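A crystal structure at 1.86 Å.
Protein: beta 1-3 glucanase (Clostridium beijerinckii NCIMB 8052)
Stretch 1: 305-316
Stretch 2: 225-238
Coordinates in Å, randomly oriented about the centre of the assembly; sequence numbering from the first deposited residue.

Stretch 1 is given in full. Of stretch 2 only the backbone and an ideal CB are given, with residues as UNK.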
# COMPACT_ATOMS: atom_id res chain seq x y z
N ALA A 305 2.10 -12.73 6.10
CA ALA A 305 0.85 -12.89 5.36
C ALA A 305 0.03 -14.02 5.97
O ALA A 305 -1.20 -13.91 6.06
CB ALA A 305 1.13 -13.17 3.88
N ALA A 306 0.69 -15.09 6.41
CA ALA A 306 -0.06 -16.23 6.95
C ALA A 306 -0.70 -15.89 8.30
O ALA A 306 -1.81 -16.36 8.63
CB ALA A 306 0.85 -17.46 7.08
N PHE A 307 -0.02 -15.06 9.08
CA PHE A 307 -0.63 -14.55 10.31
C PHE A 307 -1.86 -13.72 9.99
O PHE A 307 -2.93 -13.98 10.54
CB PHE A 307 0.37 -13.74 11.13
CG PHE A 307 1.15 -14.58 12.09
CD1 PHE A 307 0.52 -15.22 13.15
CD2 PHE A 307 2.53 -14.74 11.95
CE1 PHE A 307 1.24 -16.00 14.06
CE2 PHE A 307 3.25 -15.53 12.85
CZ PHE A 307 2.60 -16.14 13.90
N ASN A 308 -1.74 -12.74 9.09
CA ASN A 308 -2.90 -11.93 8.73
C ASN A 308 -4.08 -12.74 8.20
O ASN A 308 -5.24 -12.41 8.45
CB ASN A 308 -2.51 -10.88 7.68
CG ASN A 308 -1.79 -9.71 8.29
OD1 ASN A 308 -2.42 -8.81 8.85
ND2 ASN A 308 -0.47 -9.74 8.24
N ARG A 309 -3.76 -13.81 7.47
CA ARG A 309 -4.77 -14.65 6.83
C ARG A 309 -5.25 -15.80 7.74
O ARG A 309 -6.15 -16.55 7.36
CB ARG A 309 -4.22 -15.22 5.51
CG ARG A 309 -4.00 -14.16 4.43
CD ARG A 309 -3.10 -14.66 3.30
NE ARG A 309 -2.94 -13.66 2.24
CZ ARG A 309 -2.04 -13.73 1.27
NH1 ARG A 309 -1.18 -14.74 1.21
NH2 ARG A 309 -1.98 -12.76 0.35
N HIS A 310 -4.66 -15.88 8.93
CA HIS A 310 -4.90 -16.95 9.92
C HIS A 310 -4.77 -18.34 9.28
O HIS A 310 -5.70 -19.14 9.31
CB HIS A 310 -6.28 -16.79 10.58
CG HIS A 310 -6.45 -17.59 11.84
ND1 HIS A 310 -6.58 -17.01 13.09
CD2 HIS A 310 -6.53 -18.93 12.05
CE1 HIS A 310 -6.73 -17.95 14.01
NE2 HIS A 310 -6.71 -19.12 13.40
N VAL A 311 -3.60 -18.64 8.72
CA VAL A 311 -3.33 -19.96 8.16
C VAL A 311 -1.92 -20.45 8.53
O VAL A 311 -1.38 -21.34 7.86
CB VAL A 311 -3.47 -19.98 6.61
CG1 VAL A 311 -4.95 -19.98 6.20
CG2 VAL A 311 -2.71 -18.81 5.97
N MET A 312 -1.35 -19.89 9.60
CA MET A 312 -0.01 -20.27 10.03
C MET A 312 0.09 -21.77 10.34
O MET A 312 1.15 -22.37 10.19
CB MET A 312 0.41 -19.44 11.26
CG MET A 312 1.14 -18.13 10.89
SD MET A 312 2.67 -18.44 9.97
CE MET A 312 3.79 -19.00 11.27
N LEU A 313 -1.02 -22.38 10.72
CA LEU A 313 -1.02 -23.82 11.02
C LEU A 313 -1.39 -24.69 9.81
O LEU A 313 -1.54 -25.90 9.95
CB LEU A 313 -1.98 -24.11 12.17
CG LEU A 313 -1.61 -23.38 13.47
CD1 LEU A 313 -2.66 -23.53 14.54
CD2 LEU A 313 -0.25 -23.84 13.98
N ASP A 314 -1.55 -24.07 8.64
CA ASP A 314 -1.91 -24.83 7.43
C ASP A 314 -1.09 -24.38 6.23
O ASP A 314 -1.64 -23.85 5.26
CB ASP A 314 -3.41 -24.67 7.14
CG ASP A 314 -3.91 -25.63 6.05
OD1 ASP A 314 -3.22 -26.61 5.71
OD2 ASP A 314 -5.03 -25.41 5.56
N PRO A 315 0.24 -24.59 6.28
CA PRO A 315 1.12 -24.14 5.18
C PRO A 315 0.78 -24.73 3.81
O PRO A 315 1.02 -24.06 2.80
CB PRO A 315 2.51 -24.61 5.63
CG PRO A 315 2.24 -25.72 6.60
CD PRO A 315 1.00 -25.29 7.33
N ALA A 316 0.23 -25.94 3.74
CA ALA A 316 -0.13 -26.52 2.44
C ALA A 316 -1.11 -25.63 1.67
O ALA A 316 -1.18 -25.69 0.45
CB ALA A 316 -0.72 -27.92 2.62
N UNK A 225 -4.56 -7.82 19.74
CA UNK A 225 -5.53 -8.65 19.01
C UNK A 225 -4.95 -9.99 18.55
O UNK A 225 -5.62 -11.01 18.62
CB UNK A 225 -6.05 -7.88 17.79
N UNK A 226 -3.71 -10.00 18.08
CA UNK A 226 -3.14 -11.23 17.54
C UNK A 226 -2.33 -12.05 18.54
O UNK A 226 -1.85 -13.12 18.21
CB UNK A 226 -2.25 -10.89 16.34
N UNK A 227 -2.17 -11.54 19.76
CA UNK A 227 -1.20 -12.09 20.71
C UNK A 227 -1.38 -13.57 21.05
O UNK A 227 -0.41 -14.34 21.02
CB UNK A 227 -1.26 -11.28 22.01
N UNK A 228 -2.59 -13.97 21.41
CA UNK A 228 -2.82 -15.36 21.80
C UNK A 228 -2.53 -16.31 20.63
O UNK A 228 -1.97 -17.39 20.83
CB UNK A 228 -4.26 -15.54 22.29
N UNK A 229 -2.91 -15.89 19.42
CA UNK A 229 -2.71 -16.71 18.22
C UNK A 229 -1.23 -16.82 17.96
O UNK A 229 -0.72 -17.92 17.71
CB UNK A 229 -3.43 -16.12 17.01
N UNK A 230 -0.52 -15.70 18.04
CA UNK A 230 0.93 -15.70 17.88
C UNK A 230 1.58 -16.66 18.88
O UNK A 230 2.43 -17.47 18.51
CB UNK A 230 1.49 -14.29 18.06
N UNK A 231 1.15 -16.58 20.14
CA UNK A 231 1.63 -17.46 21.20
C UNK A 231 1.39 -18.93 20.87
O UNK A 231 2.31 -19.74 20.99
CB UNK A 231 0.95 -17.11 22.52
N UNK A 232 0.17 -19.26 20.44
CA UNK A 232 -0.18 -20.65 20.11
C UNK A 232 0.71 -21.17 19.00
O UNK A 232 1.22 -22.29 19.07
CB UNK A 232 -1.65 -20.76 19.70
N UNK A 233 0.88 -20.34 17.98
CA UNK A 233 1.65 -20.71 16.80
C UNK A 233 3.13 -20.93 17.13
O UNK A 233 3.72 -21.93 16.71
CB UNK A 233 1.51 -19.63 15.73
N UNK A 234 3.72 -20.00 17.87
CA UNK A 234 5.12 -20.21 18.29
C UNK A 234 5.30 -21.43 19.22
O UNK A 234 6.31 -22.13 19.15
CB UNK A 234 5.63 -18.96 19.00
N UNK A 235 4.31 -21.68 20.07
CA UNK A 235 4.34 -22.84 20.97
C UNK A 235 4.24 -24.13 20.17
O UNK A 235 4.99 -25.09 20.39
CB UNK A 235 3.21 -22.76 21.99
N UNK A 236 3.31 -24.15 19.21
CA UNK A 236 3.10 -25.29 18.35
C UNK A 236 4.37 -25.65 17.56
O UNK A 236 4.79 -26.81 17.57
CB UNK A 236 1.94 -25.01 17.39
N UNK A 237 4.98 -24.66 16.91
CA UNK A 237 6.10 -24.90 16.01
C UNK A 237 7.43 -25.04 16.76
O UNK A 237 8.48 -25.20 16.14
CB UNK A 237 6.20 -23.76 14.99
N UNK A 238 7.39 -25.01 18.09
CA UNK A 238 8.56 -25.40 18.87
C UNK A 238 8.84 -26.90 18.69
O UNK A 238 9.99 -27.33 18.73
CB UNK A 238 8.35 -25.07 20.35

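Position 225 precedes the helix with nothing of stretch 1 near its CB, so the contact sets no rule; it is Tyr225. At 226 CA-to-CB points toward stretch 1 but across a gap, which only a long side chain could bridge, an aromatic or a methionine for instance. Phe226 does so: its CE1 comes 3.5 Å from Phe307 O, beside the end of the opposing helix.

Positions 227 and 228 open the helix out of reach and could be many things, polar ones included; they are Asp227 and Ser228.

Position 229 is the most demanding. Its CB points toward stretch 1, 4.8 Å from His310 CE1, with the Phe307 ring on another side and, farther out, the backbone NH of Met312. A flat side chain suits the slot, and a polar tip would suit its end. Tyr229, chi1 t, meets all of this. Its ring lies in an offset stack with the His310 ring, centroids 3.8 Å apart and planes at 4°, while Phe307 turns an edge toward its face. Its OH accepts a hydrogen bond from Met312 N at 3.1 Å, and a water links that OH to Leu313 N, so the phenol reads the turn that follows the Schellman motif.

At 230 the CB points sideways, yet lies 4.4 Å from Phe307 CE1; Leu, Ile, Val or Met would serve. Ile230 places CG1 3.8 Å from Phe307 CE1.

Position 231 faces away and 232 points toward stretch 1 without reaching it; both tolerate polar residues, here Asn231 and Asp232.

At 233 the CB has Phe307 CE1 at 4.0 Å, Met312 CB at 4.6 Å and Leu313 CD2 at 4.9 Å. So close a wall favours a compact apolar residue such as Val, Ala or Ile. Val233 sets CG1 3.6 Å from Met312 CE and CG2 4.3 Å from Leu313 CD2.

Position 234 points sideways, so only a long side chain could return. Tyr234 brings CE1 to 4.3 Å from Phe307 CZ, completing with 229, 230 and 233 the hole that receives the Phe307 knob.

Position 235 is out of reach: Ser235. At 236 Leu313 CD2 stands 4.2 Å from the CB, inviting any apolar or aromatic flank; Tyr236 rests CD2 3.6 Å from that methyl.

At 237 the CB points toward stretch 1 from a distance, and Met312 O offers an acceptor to a long donor such as Tyr, Lys or Arg. Tyr237 OH donates to Met312 O at 2.6 Å, while its CE2 lies 3.9 Å from Leu313 CD2. Position 238, Ala238, is out of reach.

Stretch 2, residues 225-238: YFDSYINDVYSYYA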
# COMPACT_ATOMS: atom_id res chain seq x y z
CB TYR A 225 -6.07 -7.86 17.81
CG TYR A 225 -7.08 -8.62 16.96
CD1 TYR A 225 -8.32 -8.98 17.47
CD2 TYR A 225 -6.79 -8.95 15.64
CE1 TYR A 225 -9.24 -9.68 16.69
CE2 TYR A 225 -7.70 -9.63 14.86
CZ TYR A 225 -8.91 -10.00 15.38
OH TYR A 225 -9.80 -10.68 14.58
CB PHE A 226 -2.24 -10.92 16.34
CG PHE A 226 -2.98 -10.83 15.03
CD1 PHE A 226 -3.34 -11.97 14.34
CD2 PHE A 226 -3.29 -9.59 14.48
CE1 PHE A 226 -4.01 -11.89 13.13
CE2 PHE A 226 -3.96 -9.51 13.28
CZ PHE A 226 -4.33 -10.66 12.60
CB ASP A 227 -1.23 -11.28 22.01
CG ASP A 227 -0.55 -9.93 21.87
OD1 ASP A 227 -0.44 -9.43 20.73
OD2 ASP A 227 -0.13 -9.38 22.90
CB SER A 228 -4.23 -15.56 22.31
OG SER A 228 -4.44 -16.94 22.57
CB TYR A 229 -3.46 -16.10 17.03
CG TYR A 229 -3.31 -16.81 15.67
CD1 TYR A 229 -3.45 -18.19 15.55
CD2 TYR A 229 -3.05 -16.07 14.52
CE1 TYR A 229 -3.33 -18.82 14.31
CE2 TYR A 229 -2.93 -16.69 13.27
CZ TYR A 229 -3.07 -18.07 13.18
OH TYR A 229 -2.95 -18.71 11.96
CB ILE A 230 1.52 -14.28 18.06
CG1 ILE A 230 1.18 -13.42 16.84
CG2 ILE A 230 3.02 -14.33 18.23
CD1 ILE A 230 1.26 -11.95 17.11
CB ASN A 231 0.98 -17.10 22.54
CG ASN A 231 1.54 -15.81 23.14
OD1 ASN A 231 2.68 -15.46 22.90
ND2 ASN A 231 0.72 -15.12 23.93
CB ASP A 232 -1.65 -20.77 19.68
CG ASP A 232 -2.62 -20.58 20.81
OD1 ASP A 232 -2.19 -20.68 21.98
OD2 ASP A 232 -3.81 -20.34 20.54
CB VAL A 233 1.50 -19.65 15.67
CG1 VAL A 233 2.56 -19.83 14.59
CG2 VAL A 233 0.10 -19.72 15.07
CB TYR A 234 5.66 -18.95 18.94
CG TYR A 234 6.36 -18.05 17.95
CD1 TYR A 234 5.70 -17.60 16.81
CD2 TYR A 234 7.68 -17.68 18.14
CE1 TYR A 234 6.35 -16.77 15.88
CE2 TYR A 234 8.33 -16.86 17.22
CZ TYR A 234 7.67 -16.41 16.11
OH TYR A 234 8.33 -15.60 15.21
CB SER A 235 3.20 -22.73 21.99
OG SER A 235 3.14 -23.86 22.84
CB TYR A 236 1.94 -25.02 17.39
CG TYR A 236 1.57 -26.22 16.54
CD1 TYR A 236 0.79 -27.25 17.07
CD2 TYR A 236 2.02 -26.33 15.23
CE1 TYR A 236 0.46 -28.36 16.30
CE2 TYR A 236 1.70 -27.44 14.44
CZ TYR A 236 0.91 -28.45 14.99
OH TYR A 236 0.60 -29.55 14.22
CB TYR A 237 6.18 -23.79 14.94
CG TYR A 237 5.16 -23.98 13.82
CD1 TYR A 237 5.07 -25.20 13.15
CD2 TYR A 237 4.25 -22.98 13.49
CE1 TYR A 237 4.13 -25.40 12.15
CE2 TYR A 237 3.31 -23.17 12.48
CZ TYR A 237 3.25 -24.39 11.82
OH TYR A 237 2.33 -24.61 10.83
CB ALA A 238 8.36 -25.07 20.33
O HOH W 1 -3.96 -21.40 11.55
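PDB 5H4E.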